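Local coordinates for protein CTP:phosphocholine Cytidylyltransferase (PDB 1JYK) that catalyses the transfer of a cytidylyl group from CTP to phosphocholine, which yields CDP-choline and pyrophosphate, at residues S110-K115 against K199-G204; V194-K199 against K216-E221; G93-F98 against K115-N120; V78-E83 against D100-Y105; S142-V147 against W156-G161. All blocks are in the same frame, centred on the assembly; numbering follows the deposited sequence.

Contact 1 of 5, residues S110-K115 against K199-G204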
# COMPACT_ATOMS: atom_id res chain seq x y z
N SER A 110 10.90 -3.44 -0.60
CA SER A 110 10.55 -2.13 -0.09
C SER A 110 10.11 -2.29 1.36
O SER A 110 10.49 -1.52 2.24
CB SER A 110 9.42 -1.53 -0.91
OG SER A 110 9.92 -0.97 -2.11
N LEU A 111 9.29 -3.31 1.62
CA LEU A 111 8.84 -3.56 2.98
C LEU A 111 9.98 -4.14 3.82
O LEU A 111 10.05 -3.89 5.02
CB LEU A 111 7.65 -4.52 2.98
CG LEU A 111 6.98 -4.73 4.35
CD1 LEU A 111 6.53 -3.39 4.93
CD2 LEU A 111 5.79 -5.65 4.19
N TYR A 112 10.87 -4.92 3.19
CA TYR A 112 12.00 -5.50 3.92
C TYR A 112 12.81 -4.41 4.61
O TYR A 112 13.18 -4.54 5.78
CB TYR A 112 12.93 -6.28 2.98
CG TYR A 112 14.13 -6.84 3.71
CD1 TYR A 112 14.02 -8.02 4.46
CD2 TYR A 112 15.34 -6.15 3.75
CE1 TYR A 112 15.08 -8.50 5.23
CE2 TYR A 112 16.42 -6.61 4.52
CZ TYR A 112 16.28 -7.79 5.26
OH TYR A 112 17.32 -8.25 6.05
N LEU A 113 13.07 -3.32 3.88
CA LEU A 113 13.85 -2.20 4.39
C LEU A 113 13.29 -1.57 5.66
O LEU A 113 14.03 -0.95 6.42
CB LEU A 113 14.00 -1.14 3.29
CG LEU A 113 14.83 -1.60 2.09
CD1 LEU A 113 14.61 -0.65 0.91
CD2 LEU A 113 16.30 -1.66 2.47
N VAL A 114 11.99 -1.72 5.90
CA VAL A 114 11.38 -1.16 7.10
C VAL A 114 10.60 -2.22 7.88
O VAL A 114 9.67 -1.91 8.62
CB VAL A 114 10.41 0.01 6.75
CG1 VAL A 114 11.21 1.20 6.23
CG2 VAL A 114 9.39 -0.44 5.71
N LYS A 115 11.01 -3.48 7.72
CA LYS A 115 10.31 -4.58 8.37
C LYS A 115 10.10 -4.41 9.86
O LYS A 115 9.05 -4.79 10.38
CB LYS A 115 11.04 -5.90 8.10
CG LYS A 115 12.41 -6.04 8.74
CD LYS A 115 13.17 -7.20 8.11
CE LYS A 115 14.54 -7.39 8.73
NZ LYS A 115 14.46 -8.21 9.96
N LYS A 199 13.08 -15.10 6.52
CA LYS A 199 13.26 -16.40 5.86
C LYS A 199 13.30 -16.30 4.35
O LYS A 199 14.16 -16.92 3.71
CB LYS A 199 12.15 -17.37 6.28
CG LYS A 199 12.22 -18.74 5.60
CD LYS A 199 10.98 -19.57 5.90
CE LYS A 199 11.02 -20.17 7.31
NZ LYS A 199 10.19 -21.41 7.44
N ALA A 200 12.39 -15.53 3.76
CA ALA A 200 12.36 -15.40 2.31
C ALA A 200 13.60 -14.69 1.77
O ALA A 200 14.18 -15.10 0.76
CB ALA A 200 11.11 -14.64 1.88
N TYR A 201 14.01 -13.62 2.46
CA TYR A 201 15.17 -12.84 2.04
C TYR A 201 16.47 -13.65 2.06
O TYR A 201 17.37 -13.42 1.24
CB TYR A 201 15.32 -11.62 2.95
CG TYR A 201 16.35 -10.61 2.49
CD1 TYR A 201 16.29 -10.04 1.21
CD2 TYR A 201 17.38 -10.20 3.34
CE1 TYR A 201 17.22 -9.08 0.80
CE2 TYR A 201 18.32 -9.24 2.94
CZ TYR A 201 18.23 -8.69 1.67
OH TYR A 201 19.14 -7.73 1.26
N VAL A 202 16.57 -14.61 2.97
CA VAL A 202 17.78 -15.42 3.08
C VAL A 202 17.69 -16.83 2.51
O VAL A 202 18.58 -17.65 2.76
CB VAL A 202 18.22 -15.55 4.54
CG1 VAL A 202 18.86 -14.26 4.99
CG2 VAL A 202 17.04 -15.89 5.41
N SER A 203 16.64 -17.10 1.74
CA SER A 203 16.45 -18.42 1.15
C SER A 203 16.50 -18.37 -0.37
O SER A 203 16.17 -19.35 -1.04
CB SER A 203 15.12 -19.01 1.61
OG SER A 203 15.16 -19.28 3.00
N GLY A 204 16.92 -17.22 -0.91
CA GLY A 204 17.01 -17.06 -2.35
C GLY A 204 15.68 -17.17 -3.07
O GLY A 204 15.63 -17.59 -4.22
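Tyr112 of helix 108-112 and Tyr201 of helix 187-201 lay their rings over one another. The ring centroids are 4.0 Å apart and the planes are inclined at 31°, an oblique pair. Each ring covers one face of the other, displaced toward the rim. The closest approach is 3.3 Å from Tyr112 CZ to Tyr201 CD2. Tyr112 OH also lies 3.4 Å from Tyr201 CE2, so the phenol end of Tyr112 sits against the CD2-CE2 side of the other ring. The two side chains cross at about a right angle. Both swing CG away from the backbone N (chi1 178° in Tyr112, -171° in Tyr201), which sends each ring out from its helix toward the other.

Further out, Ile197 packs against Tyr112, and Phe108 touches Tyr201. Phe206 meets Tyr201 edge-to-face. Lys115 forms a salt bridge with Asp198 and ties the same two chain regions together. Behind Tyr201 the chain leaves the helix at Val202, and there Ser203 OG donates to Lys199 O at 2.7 Å. On the other side a type I turn runs from Tyr112 to Lys115. The arrangement is a surface pair of oblique tyrosine rings that joins helix 108-112 to helix 187-201.

Contact 2 of 5, residues V194-K199 against K216-E221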
# COMPACT_ATOMS: atom_id res chain seq x y z
N VAL A 194 7.40 -10.64 9.83
CA VAL A 194 8.83 -10.31 9.76
C VAL A 194 9.65 -11.59 9.70
O VAL A 194 10.65 -11.67 8.97
CB VAL A 194 9.29 -9.45 10.97
CG1 VAL A 194 10.81 -9.35 10.99
CG2 VAL A 194 8.67 -8.05 10.88
N SER A 195 9.23 -12.60 10.45
CA SER A 195 9.95 -13.87 10.44
C SER A 195 9.85 -14.49 9.04
O SER A 195 10.82 -15.09 8.54
CB SER A 195 9.37 -14.81 11.50
OG SER A 195 8.19 -15.44 11.03
N PHE A 196 8.69 -14.35 8.40
CA PHE A 196 8.50 -14.88 7.05
C PHE A 196 9.37 -14.08 6.08
O PHE A 196 9.92 -14.63 5.12
CB PHE A 196 7.03 -14.76 6.62
CG PHE A 196 6.07 -15.50 7.50
CD1 PHE A 196 4.77 -15.05 7.66
CD2 PHE A 196 6.47 -16.65 8.18
CE1 PHE A 196 3.87 -15.72 8.48
CE2 PHE A 196 5.58 -17.34 9.00
CZ PHE A 196 4.27 -16.87 9.16
N ILE A 197 9.48 -12.78 6.34
CA ILE A 197 10.28 -11.90 5.50
C ILE A 197 11.75 -12.28 5.61
O ILE A 197 12.44 -12.42 4.60
CB ILE A 197 10.10 -10.42 5.92
CG1 ILE A 197 8.75 -9.89 5.41
CG2 ILE A 197 11.27 -9.58 5.39
CD1 ILE A 197 8.36 -8.53 5.96
N ASP A 198 12.22 -12.45 6.85
CA ASP A 198 13.62 -12.82 7.10
C ASP A 198 13.93 -14.10 6.34
O ASP A 198 14.91 -14.17 5.60
CB ASP A 198 13.86 -13.06 8.58
CG ASP A 198 13.85 -11.78 9.39
OD1 ASP A 198 13.66 -11.87 10.62
OD2 ASP A 198 14.02 -10.69 8.81
N LYS A 199 13.08 -15.10 6.52
CA LYS A 199 13.26 -16.40 5.86
C LYS A 199 13.30 -16.30 4.35
O LYS A 199 14.16 -16.92 3.71
CB LYS A 199 12.15 -17.37 6.28
CG LYS A 199 12.22 -18.74 5.60
CD LYS A 199 10.98 -19.57 5.90
CE LYS A 199 11.02 -20.17 7.31
NZ LYS A 199 10.19 -21.41 7.44
N LYS A 216 -0.28 -13.78 1.85
CA LYS A 216 -0.89 -14.80 1.00
C LYS A 216 -0.30 -16.19 1.17
O LYS A 216 -1.03 -17.17 1.33
CB LYS A 216 -0.79 -14.41 -0.48
CG LYS A 216 -1.21 -15.52 -1.44
CD LYS A 216 -1.14 -15.05 -2.89
CE LYS A 216 -1.63 -16.12 -3.85
NZ LYS A 216 -0.67 -17.25 -3.97
N ASP A 217 1.03 -16.27 1.14
CA ASP A 217 1.72 -17.55 1.25
C ASP A 217 1.83 -18.13 2.66
O ASP A 217 2.35 -19.22 2.84
CB ASP A 217 3.12 -17.42 0.64
CG ASP A 217 3.08 -17.09 -0.86
OD1 ASP A 217 4.08 -16.57 -1.39
OD2 ASP A 217 2.04 -17.35 -1.51
N ASN A 218 1.31 -17.42 3.66
CA ASN A 218 1.36 -17.89 5.05
C ASN A 218 0.04 -17.57 5.75
O ASN A 218 -0.03 -17.55 6.97
CB ASN A 218 2.50 -17.19 5.80
CG ASN A 218 3.86 -17.39 5.14
OD1 ASN A 218 4.51 -18.42 5.34
ND2 ASN A 218 4.29 -16.41 4.34
N ILE A 219 -1.00 -17.32 4.96
CA ILE A 219 -2.31 -16.95 5.50
C ILE A 219 -2.82 -17.82 6.64
O ILE A 219 -3.43 -17.32 7.58
CB ILE A 219 -3.35 -16.89 4.35
CG1 ILE A 219 -4.63 -16.22 4.84
CG2 ILE A 219 -3.63 -18.29 3.83
CD1 ILE A 219 -4.41 -14.87 5.50
N LYS A 220 -2.57 -19.12 6.56
CA LYS A 220 -3.01 -20.07 7.59
C LYS A 220 -2.40 -19.80 8.96
O LYS A 220 -2.89 -20.31 9.97
CB LYS A 220 -2.68 -21.50 7.15
CG LYS A 220 -2.14 -21.63 5.71
CD LYS A 220 -0.85 -20.82 5.51
CE LYS A 220 -0.41 -20.75 4.05
NZ LYS A 220 -1.51 -20.60 3.07
N GLU A 221 -1.35 -18.99 9.01
CA GLU A 221 -0.69 -18.66 10.27
C GLU A 221 -1.03 -17.27 10.78
O GLU A 221 -0.63 -16.89 11.88
CB GLU A 221 0.83 -18.74 10.12
CG GLU A 221 1.32 -19.92 9.33
CD GLU A 221 1.14 -21.20 10.09
OE1 GLU A 221 1.30 -21.17 11.33
OE2 GLU A 221 0.84 -22.23 9.45
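Asn218 lies flat against the ring of Phe196, the main side chain that helix 187-201 offers to this loop. Ahead of it in sequence, Lys216 NZ and Asp217 OD2 form a long salt bridge at 3.7 Å, and Asp217 OD1 is bonded to Asn213.

At Asn218 the amide and ring planes are only 11° apart, and the two side chains run past each other in opposite directions. This is amide-aromatic stacking, and it joins the loop to helix 187-201. Asn218 CG lies 3.5 Å above the ring plane, toward the rim. Asn218 CB makes a CH-pi contact, 3.8 Å from the Phe196 ring centroid and 30° off the normal. The same Asn218 CB comes within 3.3 Å of Phe196 CE1. Asn218 ND2 is bonded to Met214 O, a bond consistent with holding the amide flat over the ring.

Ile219 points away from the helix. A short 3-10 segment, 219-221, then brings Glu221 to the ring edge, where its CB is 4.0 Å from Phe196 CZ. The Glu221 chain bends at chi2 (-71°) and its carboxylate leads away.

Met214 of helix 213-216 and Leu222 also touch Phe196. The loop, which follows helix 213-216 and precedes strand 224-228 in the chain, runs beside helix 187-201, while Ile219 packs on strand 166-170.

Contact 3 of 5, residues G93-F98 against K115-N120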
# COMPACT_ATOMS: atom_id res chain seq x y z
N GLY A 93 6.98 16.34 7.87
CA GLY A 93 7.69 15.65 8.93
C GLY A 93 7.82 14.16 8.66
O GLY A 93 8.05 13.37 9.58
N VAL A 94 7.68 13.77 7.40
CA VAL A 94 7.79 12.35 7.04
C VAL A 94 9.25 11.91 6.98
O VAL A 94 10.16 12.73 6.90
CB VAL A 94 7.14 12.06 5.67
CG1 VAL A 94 5.69 12.50 5.68
CG2 VAL A 94 7.92 12.75 4.56
N ARG A 95 9.46 10.60 7.03
CA ARG A 95 10.80 10.05 6.93
C ARG A 95 10.88 9.37 5.57
O ARG A 95 9.94 8.70 5.15
CB ARG A 95 11.04 9.02 8.04
CG ARG A 95 11.43 9.61 9.39
CD ARG A 95 11.94 8.52 10.32
NE ARG A 95 10.87 7.63 10.77
CZ ARG A 95 11.06 6.52 11.48
NH1 ARG A 95 12.29 6.17 11.84
NH2 ARG A 95 10.03 5.78 11.85
N LEU A 96 12.00 9.54 4.88
CA LEU A 96 12.17 8.91 3.57
C LEU A 96 13.19 7.79 3.67
O LEU A 96 14.23 7.96 4.30
CB LEU A 96 12.63 9.95 2.53
CG LEU A 96 11.78 11.22 2.37
CD1 LEU A 96 12.38 12.11 1.29
CD2 LEU A 96 10.35 10.84 2.00
N VAL A 97 12.87 6.64 3.09
CA VAL A 97 13.77 5.49 3.09
C VAL A 97 14.05 5.09 1.65
O VAL A 97 13.14 4.70 0.90
CB VAL A 97 13.17 4.31 3.87
CG1 VAL A 97 14.12 3.12 3.83
CG2 VAL A 97 12.91 4.72 5.30
N PHE A 98 15.32 5.17 1.25
CA PHE A 98 15.73 4.85 -0.11
C PHE A 98 15.87 3.36 -0.39
O PHE A 98 16.57 2.65 0.31
CB PHE A 98 17.06 5.56 -0.41
CG PHE A 98 17.59 5.30 -1.79
CD1 PHE A 98 18.96 5.21 -2.02
CD2 PHE A 98 16.73 5.17 -2.88
CE1 PHE A 98 19.46 4.98 -3.30
CE2 PHE A 98 17.22 4.94 -4.16
CZ PHE A 98 18.59 4.85 -4.37
N LYS A 115 11.01 -3.48 7.72
CA LYS A 115 10.31 -4.58 8.37
C LYS A 115 10.10 -4.41 9.86
O LYS A 115 9.05 -4.79 10.38
CB LYS A 115 11.04 -5.90 8.10
CG LYS A 115 12.41 -6.04 8.74
CD LYS A 115 13.17 -7.20 8.11
CE LYS A 115 14.54 -7.39 8.73
NZ LYS A 115 14.46 -8.21 9.96
N GLU A 116 11.06 -3.83 10.56
CA GLU A 116 10.91 -3.66 12.00
C GLU A 116 9.91 -2.56 12.37
O GLU A 116 9.59 -2.37 13.54
CB GLU A 116 12.27 -3.40 12.65
CG GLU A 116 13.35 -4.45 12.29
CD GLU A 116 12.95 -5.90 12.61
OE1 GLU A 116 12.15 -6.12 13.55
OE2 GLU A 116 13.43 -6.83 11.93
N GLU A 117 9.39 -1.86 11.36
CA GLU A 117 8.42 -0.80 11.58
C GLU A 117 7.01 -1.27 11.27
O GLU A 117 6.04 -0.52 11.43
CB GLU A 117 8.75 0.40 10.68
CG GLU A 117 10.17 0.91 10.83
CD GLU A 117 10.29 1.96 11.92
OE1 GLU A 117 9.27 2.26 12.58
OE2 GLU A 117 11.40 2.49 12.11
N LEU A 118 6.88 -2.51 10.81
CA LEU A 118 5.58 -3.04 10.44
C LEU A 118 4.52 -3.07 11.54
O LEU A 118 3.34 -2.80 11.28
CB LEU A 118 5.74 -4.44 9.85
CG LEU A 118 4.50 -5.02 9.15
CD1 LEU A 118 3.99 -4.06 8.07
CD2 LEU A 118 4.87 -6.36 8.53
N ALA A 119 4.93 -3.41 12.76
CA ALA A 119 4.00 -3.49 13.88
C ALA A 119 3.15 -2.24 14.09
O ALA A 119 3.67 -1.14 14.25
CB ALA A 119 4.76 -3.81 15.16
N ASN A 120 1.83 -2.43 14.09
CA ASN A 120 0.87 -1.35 14.28
C ASN A 120 1.02 -0.27 13.22
O ASN A 120 0.89 0.92 13.50
CB ASN A 120 1.04 -0.75 15.67
CG ASN A 120 0.64 -1.71 16.75
OD1 ASN A 120 -0.42 -2.34 16.67
ND2 ASN A 120 1.47 -1.84 17.78
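The guanidinium of Arg95 meets the carboxylate of Glu117 with the two planes 81° apart, nearly perpendicular. Glu117 OE2 approaches obliquely, neither squarely over the guanidinium nor in line with its rim. It lies 3.6 Å from Arg95 NH2 and 3.8 Å from Arg95 NH1. Glu117 OE1 is 3.7 Å from Arg95 NH2. The pair is a salt bridge, but no hydrogen bond passes between the two groups.

The side chains come from opposite directions. Arg95 reaches out from strand 95-98 and bends at chi3 (-71°). Glu117, in the loop before strand 121-125, bends at chi2 (-89°), and this turns its carboxylate toward the arginine. Both side chains also touch Ile75 of strand 74-78. Arg95 NH2 has a second, weak and long ion pair with Asp73.

Lys115 in the same loop is paired apart from this, its NZ bonding Glu116 OE2 at 2.6 Å and also Asp198. With no directional bond and solvent nearby, the attraction between Arg95 and Glu117 is probably modest and mainly electrostatic.

Contact 4 of 5, residues V78-E83 against D100-Y105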
# COMPACT_ATOMS: atom_id res chain seq x y z
N VAL A 78 11.12 5.41 -1.02
CA VAL A 78 11.38 6.07 -2.29
C VAL A 78 12.48 5.36 -3.06
O VAL A 78 13.28 4.61 -2.49
CB VAL A 78 11.77 7.57 -2.09
CG1 VAL A 78 10.67 8.30 -1.33
CG2 VAL A 78 13.10 7.68 -1.34
N GLY A 79 12.52 5.60 -4.37
CA GLY A 79 13.54 4.99 -5.21
C GLY A 79 13.67 5.76 -6.51
O GLY A 79 14.57 6.59 -6.67
N TYR A 80 12.74 5.49 -7.43
CA TYR A 80 12.70 6.15 -8.72
C TYR A 80 12.46 7.66 -8.53
O TYR A 80 11.47 8.05 -7.91
CB TYR A 80 11.58 5.54 -9.55
CG TYR A 80 11.39 6.16 -10.91
CD1 TYR A 80 10.17 6.74 -11.28
CD2 TYR A 80 12.43 6.16 -11.85
CE1 TYR A 80 9.99 7.29 -12.53
CE2 TYR A 80 12.25 6.72 -13.11
CZ TYR A 80 11.03 7.28 -13.45
OH TYR A 80 10.85 7.85 -14.69
N LEU A 81 13.36 8.49 -9.06
CA LEU A 81 13.26 9.95 -8.94
C LEU A 81 13.03 10.43 -7.50
O LEU A 81 12.30 11.40 -7.25
CB LEU A 81 12.14 10.49 -9.85
CG LEU A 81 12.20 10.10 -11.34
CD1 LEU A 81 10.97 10.60 -12.07
CD2 LEU A 81 13.46 10.67 -11.96
N LYS A 82 13.68 9.75 -6.56
CA LYS A 82 13.53 10.05 -5.14
C LYS A 82 13.78 11.50 -4.71
O LYS A 82 13.19 11.96 -3.73
CB LYS A 82 14.42 9.12 -4.31
CG LYS A 82 15.90 9.38 -4.46
CD LYS A 82 16.70 8.42 -3.60
CE LYS A 82 18.17 8.77 -3.62
NZ LYS A 82 18.71 8.66 -5.00
N GLU A 83 14.63 12.21 -5.44
CA GLU A 83 14.94 13.60 -5.08
C GLU A 83 13.71 14.52 -5.12
O GLU A 83 13.70 15.58 -4.51
CB GLU A 83 16.05 14.16 -5.97
CG GLU A 83 15.72 14.20 -7.46
CD GLU A 83 15.90 12.86 -8.17
OE1 GLU A 83 16.49 11.93 -7.57
OE2 GLU A 83 15.44 12.75 -9.33
N ASP A 100 17.27 1.20 -3.17
CA ASP A 100 18.06 1.20 -4.40
C ASP A 100 17.78 0.03 -5.33
O ASP A 100 18.27 -0.01 -6.45
CB ASP A 100 19.55 1.27 -4.06
CG ASP A 100 20.06 -0.00 -3.43
OD1 ASP A 100 20.78 -0.76 -4.11
OD2 ASP A 100 19.74 -0.24 -2.25
N LYS A 101 16.99 -0.93 -4.87
CA LYS A 101 16.66 -2.08 -5.71
C LYS A 101 15.26 -1.89 -6.29
O LYS A 101 14.66 -2.84 -6.80
CB LYS A 101 16.71 -3.38 -4.90
CG LYS A 101 17.89 -3.50 -3.95
CD LYS A 101 19.20 -3.19 -4.65
CE LYS A 101 19.47 -4.19 -5.76
NZ LYS A 101 20.66 -5.02 -5.45
N TYR A 102 14.74 -0.67 -6.21
CA TYR A 102 13.40 -0.39 -6.70
C TYR A 102 13.17 -0.87 -8.13
O TYR A 102 12.04 -1.18 -8.51
CB TYR A 102 13.13 1.12 -6.62
CG TYR A 102 13.87 1.93 -7.65
CD1 TYR A 102 15.09 2.53 -7.33
CD2 TYR A 102 13.35 2.12 -8.93
CE1 TYR A 102 15.78 3.30 -8.27
CE2 TYR A 102 14.03 2.88 -9.88
CZ TYR A 102 15.24 3.47 -9.54
OH TYR A 102 15.92 4.22 -10.46
N ALA A 103 14.24 -0.93 -8.91
CA ALA A 103 14.14 -1.36 -10.30
C ALA A 103 14.52 -2.82 -10.49
O ALA A 103 14.17 -3.43 -11.50
CB ALA A 103 15.01 -0.47 -11.18
N ASP A 104 15.24 -3.38 -9.52
CA ASP A 104 15.69 -4.77 -9.60
C ASP A 104 14.76 -5.78 -8.95
O ASP A 104 14.43 -6.79 -9.56
CB ASP A 104 17.08 -4.90 -8.98
CG ASP A 104 18.03 -3.83 -9.46
OD1 ASP A 104 18.77 -3.27 -8.63
OD2 ASP A 104 18.04 -3.56 -10.68
N TYR A 105 14.37 -5.51 -7.71
CA TYR A 105 13.49 -6.41 -6.96
C TYR A 105 12.04 -5.92 -6.93
O TYR A 105 11.76 -4.75 -7.17
CB TYR A 105 13.96 -6.53 -5.51
CG TYR A 105 15.40 -6.90 -5.27
CD1 TYR A 105 16.18 -7.49 -6.27
CD2 TYR A 105 15.97 -6.70 -4.02
CE1 TYR A 105 17.50 -7.86 -6.02
CE2 TYR A 105 17.28 -7.08 -3.75
CZ TYR A 105 18.05 -7.66 -4.75
OH TYR A 105 19.34 -8.02 -4.44
O HOH W 1 15.69 7.70 -10.27
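Tyr102 sets one ring face against the backbone of Gly79 and Tyr80. Tyr80 N sits 3.5 Å above the plane, over the ring centre. Gly79 C lies 3.6 Å above it, nearer the rim. Gly79 CA is 3.6 Å from Tyr102 CD1, and with no side chain on Gly79 the ring can lie this close to the chain.

The Tyr102 torsion (chi1 73°) places CG between the backbone N and carbonyl carbon and turns the ring onto the Gly79-Tyr80 peptide. The two tyrosine side chains pass at a slant. Of the Tyr80 side chain it is mainly CB that touches, 3.6 Å from Tyr102 CE2, while its ring extends away and its OH bonds Thr43 O. On that ring, Leu81 CG covers one face. A water accepts from Leu81 N at 2.7 Å and has a weak link to Tyr102 OH.

Gly79 to Lys82 form a type II turn leading from strand 74-78 toward helix 87-92. The Tyr102 loop connects strand 95-98 to helix 108-112. Two loops that follow neighbouring parallel strands are thus packed together, with Leu35 touching both tyrosines.

Contact 5 of 5, residues S142-V147 against W156-G161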
# COMPACT_ATOMS: atom_id res chain seq x y z
N SER A 142 -5.22 -6.75 12.51
CA SER A 142 -4.74 -6.61 11.14
C SER A 142 -5.96 -6.54 10.23
O SER A 142 -6.88 -7.36 10.33
CB SER A 142 -3.85 -7.79 10.77
OG SER A 142 -2.74 -7.85 11.64
N THR A 143 -5.96 -5.56 9.33
CA THR A 143 -7.09 -5.33 8.45
C THR A 143 -6.74 -4.98 7.01
O THR A 143 -5.76 -4.28 6.75
CB THR A 143 -7.96 -4.16 8.98
OG1 THR A 143 -8.37 -4.44 10.33
CG2 THR A 143 -9.19 -3.95 8.12
N TYR A 144 -7.54 -5.49 6.09
CA TYR A 144 -7.40 -5.18 4.68
C TYR A 144 -8.61 -4.32 4.38
O TYR A 144 -9.74 -4.77 4.61
CB TYR A 144 -7.49 -6.44 3.81
CG TYR A 144 -6.18 -7.13 3.56
CD1 TYR A 144 -5.17 -6.51 2.85
CD2 TYR A 144 -5.96 -8.43 4.02
CE1 TYR A 144 -3.96 -7.15 2.61
CE2 TYR A 144 -4.76 -9.08 3.79
CZ TYR A 144 -3.76 -8.44 3.09
OH TYR A 144 -2.58 -9.09 2.85
N PHE A 145 -8.40 -3.09 3.92
CA PHE A 145 -9.53 -2.23 3.56
C PHE A 145 -9.73 -2.57 2.09
O PHE A 145 -8.92 -2.20 1.24
CB PHE A 145 -9.16 -0.77 3.78
CG PHE A 145 -9.01 -0.41 5.23
CD1 PHE A 145 -10.04 0.21 5.92
CD2 PHE A 145 -7.86 -0.77 5.92
CE1 PHE A 145 -9.93 0.49 7.28
CE2 PHE A 145 -7.73 -0.50 7.28
CZ PHE A 145 -8.78 0.12 7.97
N SER A 146 -10.83 -3.28 1.80
CA SER A 146 -11.12 -3.77 0.46
C SER A 146 -12.34 -3.25 -0.29
O SER A 146 -13.44 -3.19 0.25
CB SER A 146 -11.22 -5.29 0.53
OG SER A 146 -11.54 -5.84 -0.74
N VAL A 147 -12.14 -2.89 -1.56
CA VAL A 147 -13.23 -2.44 -2.41
C VAL A 147 -13.55 -3.60 -3.35
O VAL A 147 -12.69 -4.44 -3.64
CB VAL A 147 -12.84 -1.21 -3.28
CG1 VAL A 147 -12.68 0.04 -2.41
CG2 VAL A 147 -11.56 -1.49 -4.05
N TRP A 156 -5.54 -9.56 -6.60
CA TRP A 156 -5.58 -10.68 -5.66
C TRP A 156 -6.86 -10.48 -4.87
O TRP A 156 -7.24 -9.35 -4.56
CB TRP A 156 -4.37 -10.66 -4.72
CG TRP A 156 -3.09 -11.14 -5.35
CD1 TRP A 156 -2.86 -11.38 -6.68
CD2 TRP A 156 -1.85 -11.39 -4.68
NE1 TRP A 156 -1.56 -11.76 -6.88
CE2 TRP A 156 -0.91 -11.77 -5.66
CE3 TRP A 156 -1.44 -11.32 -3.34
CZ2 TRP A 156 0.42 -12.09 -5.35
CZ3 TRP A 156 -0.11 -11.64 -3.03
CH2 TRP A 156 0.80 -12.02 -4.04
N PHE A 157 -7.53 -11.58 -4.54
CA PHE A 157 -8.80 -11.49 -3.83
C PHE A 157 -8.82 -12.07 -2.43
O PHE A 157 -8.04 -12.97 -2.10
CB PHE A 157 -9.89 -12.15 -4.67
CG PHE A 157 -9.95 -11.64 -6.08
CD1 PHE A 157 -10.87 -10.65 -6.44
CD2 PHE A 157 -9.06 -12.11 -7.04
CE1 PHE A 157 -10.90 -10.15 -7.74
CE2 PHE A 157 -9.08 -11.61 -8.34
CZ PHE A 157 -10.01 -10.62 -8.69
N LEU A 158 -9.73 -11.55 -1.62
CA LEU A 158 -9.88 -11.97 -0.24
C LEU A 158 -11.00 -12.99 -0.06
O LEU A 158 -12.14 -12.75 -0.45
CB LEU A 158 -10.16 -10.74 0.64
CG LEU A 158 -9.05 -9.69 0.67
CD1 LEU A 158 -9.63 -8.33 1.04
CD2 LEU A 158 -7.98 -10.10 1.68
N VAL A 159 -10.68 -14.13 0.55
CA VAL A 159 -11.67 -15.17 0.81
C VAL A 159 -12.06 -15.09 2.28
O VAL A 159 -11.21 -15.26 3.15
CB VAL A 159 -11.08 -16.57 0.52
CG1 VAL A 159 -12.06 -17.65 0.98
CG2 VAL A 159 -10.78 -16.72 -0.96
N TYR A 160 -13.33 -14.83 2.55
CA TYR A 160 -13.77 -14.72 3.94
C TYR A 160 -15.24 -15.03 4.18
O TYR A 160 -16.05 -15.03 3.25
CB TYR A 160 -13.45 -13.31 4.48
CG TYR A 160 -14.13 -12.20 3.71
CD1 TYR A 160 -15.29 -11.60 4.20
CD2 TYR A 160 -13.59 -11.71 2.52
CE1 TYR A 160 -15.91 -10.53 3.52
CE2 TYR A 160 -14.19 -10.65 1.83
CZ TYR A 160 -15.35 -10.07 2.34
OH TYR A 160 -15.94 -9.01 1.68
N GLY A 161 -15.57 -15.27 5.44
CA GLY A 161 -16.94 -15.58 5.82
C GLY A 161 -17.61 -14.51 6.66
O GLY A 161 -17.29 -13.32 6.55
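Leu158 reaches across from strand 157-160 to Tyr144 and Ser146 on strand 142-149. Its CB starts out toward that strand. The two methyls at the tip then divide the work. Leu158 CD1 rests on Ser146, 3.5 Å from its CB, a tight carbon pair, and 3.6 Å from its OG. Leu158 CD1 is also 4.0 Å from Tyr144 CB. Leu158 CD2 turns to the ring and lies 3.5 Å from Tyr144 CD2 and 3.9 Å from Tyr144 CG. It approaches the ring obliquely.

All three residues are buried, and the contact is apolar apart from the serine hydroxyl. That hydroxyl is satisfied by a hydrogen bond with Ile178 O. Trp185 meets the Tyr144 ring edge-to-face.

The large mixed sheet holds strand 142-149 between strands 182-185 and 224-228. Strand 157-160 instead pairs with strand 166-170 in a small antiparallel sheet. Leu158 also touches Val166, and Ile169 touches Tyr144, so the small sheet packs against the large one here.

Contact 5 is the buried one, made of aliphatic and aromatic carbon between two sheets. Contact 4 is partly buried, and contacts 1, 2 and 3 lie at the surface. Helix 187-201 serves both contact 1 and contact 2, with a different aromatic residue for each. Lys115 belongs to contacts 1 and 3, and its salt bridge to Asp198 links both to contact 2. Contacts 3 and 4 adjoin along neighbouring strands 74-78 and 95-98, through a probable hydrogen bond from Val78 N to Val97 O. Aromatic rings carry contacts 1, 2 and 4, against a ring, an amide and a peptide respectively. Contact 3 is a salt bridge between charged groups, with no ring involved.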